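Local coordinates for protein secretory pathway GDP dissociation inhibitor (Saccharomyces cerevisiae, PDB 2BCG) that keeps Rab GTPases such as Sec4 in the GDP-bound state by blocking nucleotide release, and extracts GDP-bound Ypt7 from vacuolar membranes, at residues E49-F62 and R72-L86. Residues are numbered along the deposited sequence; the frame is centred on the assembly and turned at random.
Sequences EAASVTLSQLYEKF and RESKFGKDRDWNVDL
Leu55 lays CD2 over one face of the Trp82 indole, a CH-pi contact 3.9 Å from the centroid of the five-membered ring; at the indole edge, near its plane, lie Phe76 O, which accepts from Trp82 NE1, and Val84 CG2. The Arg72 guanidinium receives Ser56 CB on one face, and the Phe62 ring meets Leu86 CD2 at its edge while Lys61 CB lies against one face. The two segments are joined by a short two-stranded antiparallel sheet, 52-53 with 84-85, in which Val53 and Val84 form a hydrogen-bonded pair; helix 55-62 follows strand 52-53 after the N-cap residue Thr54 and packs Leu58 and Phe62 against Phe393 of strand 391-402. Leu58 and Val84 also touch Ile314 of strand 303-317, in the same large mixed sheet. Leu55 gets there by turning CG away from its backbone N (chi1 -170°), which also brings CD2 to 3.3 Å from Phe76 CB.

Thr54 OG1 accepts from Gln57 N. Beside it, Asp79 grips the first turn with both oxygens: OD2 takes Ser56 N at 2.9 Å through its syn lone pair, and OD1 accepts a very short bond from Ser56 OG. Replacing Asp79 by an alanine takes away both oxygens and would probably leave Ser56 N and OG without these acceptors, the hydroxyl freer to turn. At the adjoining non-hydrogen-bonded pair, Asp85, whose OD2 is hydrogen-bonded to Tyr236 OH, accepts from Ser52 OG at OD1, 2.7 Å away and nearly in line with the C-O bond.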
ATOM      1  N   GLU A  49      -9.979   3.437  -5.295  1.00 14.63           N
ATOM      2  CA  GLU A  49     -10.993   2.475  -4.846  1.00 14.75           C
ATOM      3  C   GLU A  49     -10.486   1.416  -3.855  1.00 14.22           C
ATOM      4  O   GLU A  49     -11.293   0.758  -3.162  1.00 14.37           O
ATOM      5  CB  GLU A  49     -11.651   1.803  -6.052  0.60 15.18           C
ATOM      6  CG  GLU A  49     -12.560   2.741  -6.841  0.60 17.46           C
ATOM      7  CD  GLU A  49     -13.800   3.151  -6.064  0.60 19.94           C
ATOM      8  OE1 GLU A  49     -14.318   2.330  -5.276  0.60 24.71           O
ATOM      9  OE2 GLU A  49     -14.259   4.293  -6.237  0.60 22.97           O
ATOM     10  N   ALA A  50      -9.169   1.243  -3.780  1.00 13.51           N
ATOM     11  CA  ALA A  50      -8.600   0.271  -2.861  1.00 13.71           C
ATOM     12  C   ALA A  50      -7.921   0.943  -1.641  1.00 12.29           C
ATOM     13  O   ALA A  50      -7.032   0.374  -1.039  1.00 13.19           O
ATOM     14  CB  ALA A  50      -7.618  -0.670  -3.565  1.00 15.05           C
ATOM     15  N   ALA A  51      -8.335   2.171  -1.337  1.00 11.82           N
ATOM     16  CA  ALA A  51      -7.895   2.885  -0.132  1.00 11.88           C
ATOM     17  C   ALA A  51      -8.204   2.095   1.151  1.00 11.84           C
ATOM     18  O   ALA A  51      -9.103   1.239   1.163  1.00 12.15           O
ATOM     19  CB  ALA A  51      -8.615   4.234  -0.041  1.00 12.59           C
ATOM     20  N   SER A  52      -7.497   2.458   2.221  1.00 11.55           N
ATOM     21  CA  SER A  52      -7.866   2.079   3.557  1.00 11.67           C
ATOM     22  C   SER A  52      -8.425   3.317   4.232  1.00 12.72           C
ATOM     23  O   SER A  52      -7.852   4.422   4.068  1.00 15.34           O
ATOM     24  CB  SER A  52      -6.653   1.535   4.325  1.00 13.04           C
ATOM     25  OG  SER A  52      -6.055   0.409   3.691  1.00 12.51           O
ATOM     26  N   VAL A  53      -9.532   3.175   4.977  1.00 11.40           N
ATOM     27  CA  VAL A  53     -10.194   4.354   5.528  1.00 12.76           C
ATOM     28  C   VAL A  53     -10.424   4.230   7.034  1.00 13.11           C
ATOM     29  O   VAL A  53     -10.325   3.138   7.620  1.00 12.27           O
ATOM     30  CB  VAL A  53     -11.539   4.582   4.813  1.00 13.02           C
ATOM     31  CG1 VAL A  53     -11.325   4.766   3.288  1.00 14.13           C
ATOM     32  CG2 VAL A  53     -12.503   3.435   5.101  1.00 13.24           C
ATOM     33  N   THR A  54     -10.708   5.369   7.665  1.00 13.91           N
ATOM     34  CA  THR A  54     -11.017   5.368   9.080  1.00 15.48           C
ATOM     35  C   THR A  54     -12.418   4.818   9.361  1.00 15.18           C
ATOM     36  O   THR A  54     -13.225   4.619   8.456  1.00 15.39           O
ATOM     37  CB  THR A  54     -10.973   6.798   9.672  1.00 15.86           C
ATOM     38  OG1 THR A  54     -11.999   7.603   9.044  1.00 18.75           O
ATOM     39  CG2 THR A  54      -9.599   7.404   9.513  1.00 18.32           C
ATOM     40  N   LEU A  55     -12.698   4.575  10.644  1.00 16.28           N
ATOM     41  CA  LEU A  55     -13.998   4.099  11.037  1.00 17.39           C
ATOM     42  C   LEU A  55     -15.084   5.137  10.773  1.00 17.41           C
ATOM     43  O   LEU A  55     -16.127   4.809  10.222  1.00 17.90           O
ATOM     44  CB  LEU A  55     -13.967   3.583  12.478  1.00 17.54           C
ATOM     45  CG  LEU A  55     -15.171   2.820  12.999  1.00 19.52           C
ATOM     46  CD1 LEU A  55     -15.608   1.657  12.071  1.00 19.57           C
ATOM     47  CD2 LEU A  55     -14.743   2.264  14.316  1.00 20.27           C
ATOM     48  N   SER A  56     -14.809   6.398  11.091  1.00 18.40           N
ATOM     49  CA  SER A  56     -15.808   7.437  10.757  1.00 19.33           C
ATOM     50  C   SER A  56     -16.128   7.458   9.258  1.00 19.60           C
ATOM     51  O   SER A  56     -17.313   7.549   8.861  1.00 20.76           O
ATOM     52  CB  SER A  56     -15.442   8.820  11.321  1.00 20.26           C
ATOM     53  OG  SER A  56     -14.221   9.258  10.767  1.00 23.27           O
ATOM     54  N   GLN A  57     -15.090   7.310   8.415  1.00 18.93           N
ATOM     55  CA  GLN A  57     -15.317   7.211   6.971  1.00 19.43           C
ATOM     56  C   GLN A  57     -16.103   5.993   6.527  1.00 18.44           C
ATOM     57  O   GLN A  57     -16.875   6.021   5.567  1.00 18.19           O
ATOM     58  CB  GLN A  57     -13.992   7.282   6.204  1.00 20.34           C
ATOM     59  CG  GLN A  57     -13.694   8.658   5.763  1.00 24.60           C
ATOM     60  CD  GLN A  57     -14.867   9.272   4.960  1.00 29.13           C
ATOM     61  OE1 GLN A  57     -15.374   8.677   3.982  1.00 33.57           O
ATOM     62  NE2 GLN A  57     -15.325  10.448   5.399  1.00 31.16           N
ATOM     63  N   LEU A  58     -15.896   4.885   7.237  1.00 17.32           N
ATOM     64  CA  LEU A  58     -16.674   3.717   6.970  1.00 18.43           C
ATOM     65  C   LEU A  58     -18.182   3.983   7.207  1.00 17.94           C
ATOM     66  O   LEU A  58     -19.028   3.509   6.439  1.00 18.37           O
ATOM     67  CB  LEU A  58     -16.144   2.573   7.841  1.00 19.29           C
ATOM     68  CG  LEU A  58     -15.996   1.194   7.267  1.00 19.21           C
ATOM     69  CD1 LEU A  58     -15.226   1.132   5.951  1.00 13.92           C
ATOM     70  CD2 LEU A  58     -15.379   0.318   8.323  1.00 18.99           C
ATOM     71  N   TYR A  59     -18.518   4.687   8.301  1.00 18.38           N
ATOM     72  CA  TYR A  59     -19.925   5.029   8.569  1.00 19.02           C
ATOM     73  C   TYR A  59     -20.474   5.966   7.517  1.00 19.36           C
ATOM     74  O   TYR A  59     -21.594   5.805   7.040  1.00 19.83           O
ATOM     75  CB  TYR A  59     -20.079   5.642   9.971  1.00 19.04           C
ATOM     76  CG  TYR A  59     -20.196   4.607  11.074  1.00 18.41           C
ATOM     77  CD1 TYR A  59     -21.450   4.089  11.442  1.00 18.24           C
ATOM     78  CD2 TYR A  59     -19.058   4.104  11.721  1.00 18.08           C
ATOM     79  CE1 TYR A  59     -21.554   3.108  12.443  1.00 18.20           C
ATOM     80  CE2 TYR A  59     -19.152   3.128  12.714  1.00 18.86           C
ATOM     81  CZ  TYR A  59     -20.415   2.649  13.080  1.00 17.88           C
ATOM     82  OH  TYR A  59     -20.496   1.682  14.048  1.00 20.00           O
ATOM     83  N   GLU A  60     -19.657   6.950   7.139  1.00 19.93           N
ATOM     84  CA  GLU A  60     -20.085   7.914   6.119  1.00 20.88           C
ATOM     85  C   GLU A  60     -20.396   7.236   4.795  1.00 20.45           C
ATOM     86  O   GLU A  60     -21.373   7.566   4.122  1.00 21.21           O
ATOM     87  CB  GLU A  60     -19.014   8.997   5.905  1.00 21.63           C
ATOM     88  CG  GLU A  60     -18.888   9.965   7.060  1.00 26.82           C
ATOM     89  CD  GLU A  60     -20.189  10.742   7.377  1.00 30.99           C
ATOM     90  OE1 GLU A  60     -20.914  11.161   6.436  1.00 31.89           O
ATOM     91  OE2 GLU A  60     -20.466  10.923   8.590  1.00 34.17           O
ATOM     92  N   LYS A  61     -19.584   6.245   4.445  1.00 19.72           N
ATOM     93  CA  LYS A  61     -19.709   5.566   3.181  1.00 20.48           C
ATOM     94  C   LYS A  61     -20.830   4.523   3.126  1.00 19.79           C
ATOM     95  O   LYS A  61     -21.467   4.349   2.071  1.00 20.87           O
ATOM     96  CB  LYS A  61     -18.368   4.888   2.879  1.00 21.29           C
ATOM     97  CG  LYS A  61     -18.004   4.799   1.450  1.00 26.28           C
ATOM     98  CD  LYS A  61     -16.490   4.495   1.323  1.00 28.47           C
ATOM     99  CE  LYS A  61     -16.079   4.475  -0.143  1.00 32.73           C
ATOM    100  NZ  LYS A  61     -16.826   3.382  -0.855  1.00 35.68           N
ATOM    101  N   PHE A  62     -21.046   3.784   4.226  1.00 17.75           N
ATOM    102  CA  PHE A  62     -21.868   2.572   4.130  1.00 17.90           C
ATOM    103  C   PHE A  62     -23.113   2.552   5.017  1.00 18.52           C
ATOM    104  O   PHE A  62     -23.880   1.577   4.956  1.00 18.86           O
ATOM    105  CB  PHE A  62     -21.029   1.320   4.422  1.00 17.82           C
ATOM    106  CG  PHE A  62     -19.908   1.092   3.455  1.00 15.80           C
ATOM    107  CD1 PHE A  62     -20.160   0.672   2.144  1.00 17.64           C
ATOM    108  CD2 PHE A  62     -18.599   1.252   3.863  1.00 14.52           C
ATOM    109  CE1 PHE A  62     -19.116   0.462   1.236  1.00 18.90           C
ATOM    110  CE2 PHE A  62     -17.531   1.040   2.958  1.00 14.99           C
ATOM    111  CZ  PHE A  62     -17.795   0.621   1.658  1.00 16.70           C
ATOM    112  N   ARG A  72     -19.005   6.221  18.884  1.00 29.29           N
ATOM    113  CA  ARG A  72     -17.997   5.513  18.085  1.00 28.71           C
ATOM    114  C   ARG A  72     -16.752   5.224  18.916  1.00 28.79           C
ATOM    115  O   ARG A  72     -16.276   4.089  18.952  1.00 27.66           O
ATOM    116  CB  ARG A  72     -17.650   6.333  16.834  0.70 28.50           C
ATOM    117  CG  ARG A  72     -16.897   5.550  15.735  0.70 29.12           C
ATOM    118  CD  ARG A  72     -16.550   6.433  14.533  0.70 28.57           C
ATOM    119  NE  ARG A  72     -15.741   7.590  14.920  0.70 27.62           N
ATOM    120  CZ  ARG A  72     -16.086   8.861  14.733  0.70 28.71           C
ATOM    121  NH1 ARG A  72     -17.232   9.182  14.135  0.70 29.91           N
ATOM    122  NH2 ARG A  72     -15.264   9.816  15.134  0.70 28.23           N
ATOM    123  N   GLU A  73     -16.247   6.248  19.608  1.00 29.48           N
ATOM    124  CA  GLU A  73     -15.037   6.075  20.410  1.00 31.00           C
ATOM    125  C   GLU A  73     -15.245   5.139  21.594  1.00 30.29           C
ATOM    126  O   GLU A  73     -14.375   4.325  21.897  1.00 29.84           O
ATOM    127  CB  GLU A  73     -14.413   7.423  20.804  1.00 30.71           C
ATOM    128  CG  GLU A  73     -14.022   8.250  19.562  1.00 32.98           C
ATOM    129  CD  GLU A  73     -13.179   9.484  19.857  1.00 33.93           C
ATOM    130  OE1 GLU A  73     -12.461   9.936  18.929  1.00 37.86           O
ATOM    131  OE2 GLU A  73     -13.240  10.002  20.996  1.00 39.45           O
ATOM    132  N   SER A  74     -16.402   5.211  22.249  1.00 30.69           N
ATOM    133  CA  SER A  74     -16.650   4.292  23.357  1.00 30.71           C
ATOM    134  C   SER A  74     -16.706   2.826  22.912  1.00 29.57           C
ATOM    135  O   SER A  74     -16.220   1.938  23.619  1.00 29.84           O
ATOM    136  CB  SER A  74     -17.907   4.690  24.155  1.00 31.18           C
ATOM    137  OG  SER A  74     -19.069   4.616  23.351  1.00 34.23           O
ATOM    138  N   LYS A  75     -17.255   2.578  21.718  1.00 28.12           N
ATOM    139  CA  LYS A  75     -17.389   1.220  21.184  1.00 27.30           C
ATOM    140  C   LYS A  75     -16.094   0.730  20.528  1.00 25.35           C
ATOM    141  O   LYS A  75     -15.714  -0.441  20.654  1.00 24.26           O
ATOM    142  CB  LYS A  75     -18.532   1.205  20.165  0.50 27.34           C
ATOM    143  CG  LYS A  75     -19.283  -0.095  20.040  0.50 28.35           C
ATOM    144  CD  LYS A  75     -20.576   0.088  19.239  0.50 28.24           C
ATOM    145  CE  LYS A  75     -21.695   0.705  20.083  0.50 30.38           C
ATOM    146  NZ  LYS A  75     -23.059   0.362  19.573  0.50 29.62           N
ATOM    147  N   PHE A  76     -15.403   1.633  19.833  1.00 23.57           N
ATOM    148  CA  PHE A  76     -14.310   1.202  18.956  1.00 22.78           C
ATOM    149  C   PHE A  76     -12.958   1.853  19.152  1.00 23.61           C
ATOM    150  O   PHE A  76     -12.003   1.494  18.464  1.00 23.46           O
ATOM    151  CB  PHE A  76     -14.732   1.388  17.505  1.00 22.00           C
ATOM    152  CG  PHE A  76     -15.922   0.576  17.129  1.00 19.77           C
ATOM    153  CD1 PHE A  76     -15.847  -0.811  17.132  1.00 20.30           C
ATOM    154  CD2 PHE A  76     -17.121   1.198  16.759  1.00 20.19           C
ATOM    155  CE1 PHE A  76     -16.947  -1.583  16.783  1.00 21.43           C
ATOM    156  CE2 PHE A  76     -18.240   0.412  16.384  1.00 22.34           C
ATOM    157  CZ  PHE A  76     -18.142  -0.965  16.414  1.00 22.86           C
ATOM    158  N   GLY A  77     -12.865   2.806  20.082  1.00 23.76           N
ATOM    159  CA  GLY A  77     -11.628   3.565  20.265  1.00 24.73           C
ATOM    160  C   GLY A  77     -11.431   4.668  19.240  1.00 24.87           C
ATOM    161  O   GLY A  77     -12.348   5.023  18.488  1.00 25.41           O
ATOM    162  N   LYS A  78     -10.210   5.208  19.212  1.00 26.59           N
ATOM    163  CA  LYS A  78      -9.862   6.357  18.365  1.00 27.30           C
ATOM    164  C   LYS A  78      -9.764   6.034  16.861  1.00 26.21           C
ATOM    165  O   LYS A  78      -9.242   4.975  16.485  1.00 24.68           O
ATOM    166  CB  LYS A  78      -8.546   6.982  18.859  1.00 29.36           C
ATOM    167  CG  LYS A  78      -8.661   7.685  20.243  1.00 30.90           C
ATOM    168  CD  LYS A  78      -9.042   9.168  20.081  1.00 34.70           C
ATOM    169  CE  LYS A  78      -8.763  10.001  21.357  1.00 33.71           C
ATOM    170  NZ  LYS A  78      -9.853   9.982  22.413  1.00 38.05           N
ATOM    171  N   ASP A  79     -10.275   6.952  16.028  1.00 25.58           N
ATOM    172  CA  ASP A  79     -10.285   6.840  14.566  1.00 25.85           C
ATOM    173  C   ASP A  79      -8.873   6.532  14.057  1.00 24.62           C
ATOM    174  O   ASP A  79      -8.705   5.811  13.071  1.00 25.05           O
ATOM    175  CB  ASP A  79     -10.766   8.158  13.926  1.00 27.16           C
ATOM    176  CG  ASP A  79     -11.927   7.986  12.925  1.00 28.07           C
ATOM    177  OD1 ASP A  79     -12.185   8.961  12.185  1.00 31.83           O
ATOM    178  OD2 ASP A  79     -12.600   6.942  12.872  1.00 25.17           O
ATOM    179  N   ARG A  80      -7.853   7.072  14.730  1.00 22.97           N
ATOM    180  CA  ARG A  80      -6.469   6.905  14.248  1.00 22.70           C
ATOM    181  C   ARG A  80      -6.001   5.436  14.251  1.00 20.64           C
ATOM    182  O   ARG A  80      -5.070   5.078  13.526  1.00 20.52           O
ATOM    183  CB  ARG A  80      -5.477   7.784  15.033  0.60 22.38           C
ATOM    184  CG  ARG A  80      -5.561   7.689  16.568  0.60 23.90           C
ATOM    185  CD  ARG A  80      -4.548   8.661  17.236  0.60 24.84           C
ATOM    186  NE  ARG A  80      -4.493   9.963  16.560  0.60 30.72           N
ATOM    187  CZ  ARG A  80      -5.276  11.003  16.837  0.60 25.85           C
ATOM    188  NH1 ARG A  80      -6.182  10.930  17.803  0.60 33.12           N
ATOM    189  NH2 ARG A  80      -5.150  12.134  16.152  0.60 31.39           N
ATOM    190  N   ASP A  81      -6.627   4.595  15.070  1.00 18.70           N
ATOM    191  CA  ASP A  81      -6.299   3.181  15.146  1.00 17.71           C
ATOM    192  C   ASP A  81      -6.863   2.330  13.986  1.00 15.79           C
ATOM    193  O   ASP A  81      -6.533   1.140  13.853  1.00 15.67           O
ATOM    194  CB  ASP A  81      -6.868   2.580  16.439  1.00 18.40           C
ATOM    195  CG  ASP A  81      -6.080   2.970  17.678  1.00 22.21           C
ATOM    196  OD1 ASP A  81      -6.447   2.444  18.767  1.00 22.79           O
ATOM    197  OD2 ASP A  81      -5.125   3.777  17.572  1.00 25.39           O
ATOM    198  N   TRP A  82      -7.723   2.926  13.173  1.00 14.10           N
ATOM    199  CA  TRP A  82      -8.466   2.160  12.160  1.00 13.27           C
ATOM    200  C   TRP A  82      -7.983   2.515  10.755  1.00 13.58           C
ATOM    201  O   TRP A  82      -7.981   3.695  10.393  1.00 14.70           O
ATOM    202  CB  TRP A  82      -9.969   2.429  12.310  1.00 13.71           C
ATOM    203  CG  TRP A  82     -10.545   1.873  13.598  1.00 12.83           C
ATOM    204  CD1 TRP A  82     -10.505   2.455  14.848  1.00 13.77           C
ATOM    205  CD2 TRP A  82     -11.205   0.621  13.759  1.00 12.84           C
ATOM    206  NE1 TRP A  82     -11.086   1.620  15.783  1.00 14.26           N
ATOM    207  CE2 TRP A  82     -11.564   0.504  15.135  1.00 13.84           C
ATOM    208  CE3 TRP A  82     -11.565  -0.409  12.873  1.00 13.71           C
ATOM    209  CZ2 TRP A  82     -12.238  -0.614  15.632  1.00 13.95           C
ATOM    210  CZ3 TRP A  82     -12.234  -1.516  13.369  1.00 13.29           C
ATOM    211  CH2 TRP A  82     -12.566  -1.614  14.734  1.00 14.46           C
ATOM    212  N   ASN A  83      -7.609   1.488   9.989  1.00 12.00           N
ATOM    213  CA  ASN A  83      -7.175   1.641   8.595  1.00 10.22           C
ATOM    214  C   ASN A  83      -7.804   0.456   7.873  1.00 10.68           C
ATOM    215  O   ASN A  83      -7.216  -0.613   7.776  1.00 10.76           O
ATOM    216  CB  ASN A  83      -5.650   1.554   8.471  1.00 11.20           C
ATOM    217  CG  ASN A  83      -4.957   2.669   9.214  1.00 10.97           C
ATOM    218  OD1 ASN A  83      -4.999   3.819   8.775  1.00 13.98           O
ATOM    219  ND2 ASN A  83      -4.342   2.347  10.363  1.00 13.10           N
ATOM    220  N   VAL A  84      -9.035   0.643   7.446  1.00 10.34           N
ATOM    221  CA  VAL A  84      -9.832  -0.460   6.968  1.00  9.32           C
ATOM    222  C   VAL A  84      -9.858  -0.515   5.448  1.00  9.54           C
ATOM    223  O   VAL A  84     -10.346   0.422   4.810  1.00  9.14           O
ATOM    224  CB  VAL A  84     -11.276  -0.330   7.497  1.00 10.32           C
ATOM    225  CG1 VAL A  84     -12.134  -1.504   7.003  1.00 11.28           C
ATOM    226  CG2 VAL A  84     -11.279  -0.158   9.012  1.00 11.02           C
ATOM    227  N   ASP A  85      -9.324  -1.602   4.889  1.00  9.81           N
ATOM    228  CA  ASP A  85      -9.326  -1.798   3.432  1.00  9.29           C
ATOM    229  C   ASP A  85     -10.759  -1.767   2.904  1.00  9.53           C
ATOM    230  O   ASP A  85     -11.674  -2.428   3.438  1.00 10.64           O
ATOM    231  CB  ASP A  85      -8.721  -3.157   3.071  1.00  9.24           C
ATOM    232  CG  ASP A  85      -7.278  -3.299   3.493  1.00 10.36           C
ATOM    233  OD1 ASP A  85      -6.559  -2.282   3.642  1.00 10.58           O
ATOM    234  OD2 ASP A  85      -6.865  -4.470   3.669  1.00 12.67           O
ATOM    235  N   LEU A  86     -10.956  -1.037   1.811  1.00  9.51           N
ATOM    236  CA  LEU A  86     -12.238  -1.113   1.120  1.00 10.32           C
ATOM    237  C   LEU A  86     -12.315  -2.359   0.225  1.00 10.50           C
ATOM    238  O   LEU A  86     -13.398  -2.880  -0.030  1.00 11.65           O
ATOM    239  CB  LEU A  86     -12.421   0.146   0.281  1.00 10.90           C
ATOM    240  CG  LEU A  86     -12.531   1.483   1.071  1.00 12.20           C
ATOM    241  CD1 LEU A  86     -12.573   2.663   0.121  1.00 15.02           C
ATOM    242  CD2 LEU A  86     -13.785   1.516   1.897  1.00 12.68           C
TER
HETATM  243  O   HOH W   1      -6.596   4.833   6.907  1.00 29.99           O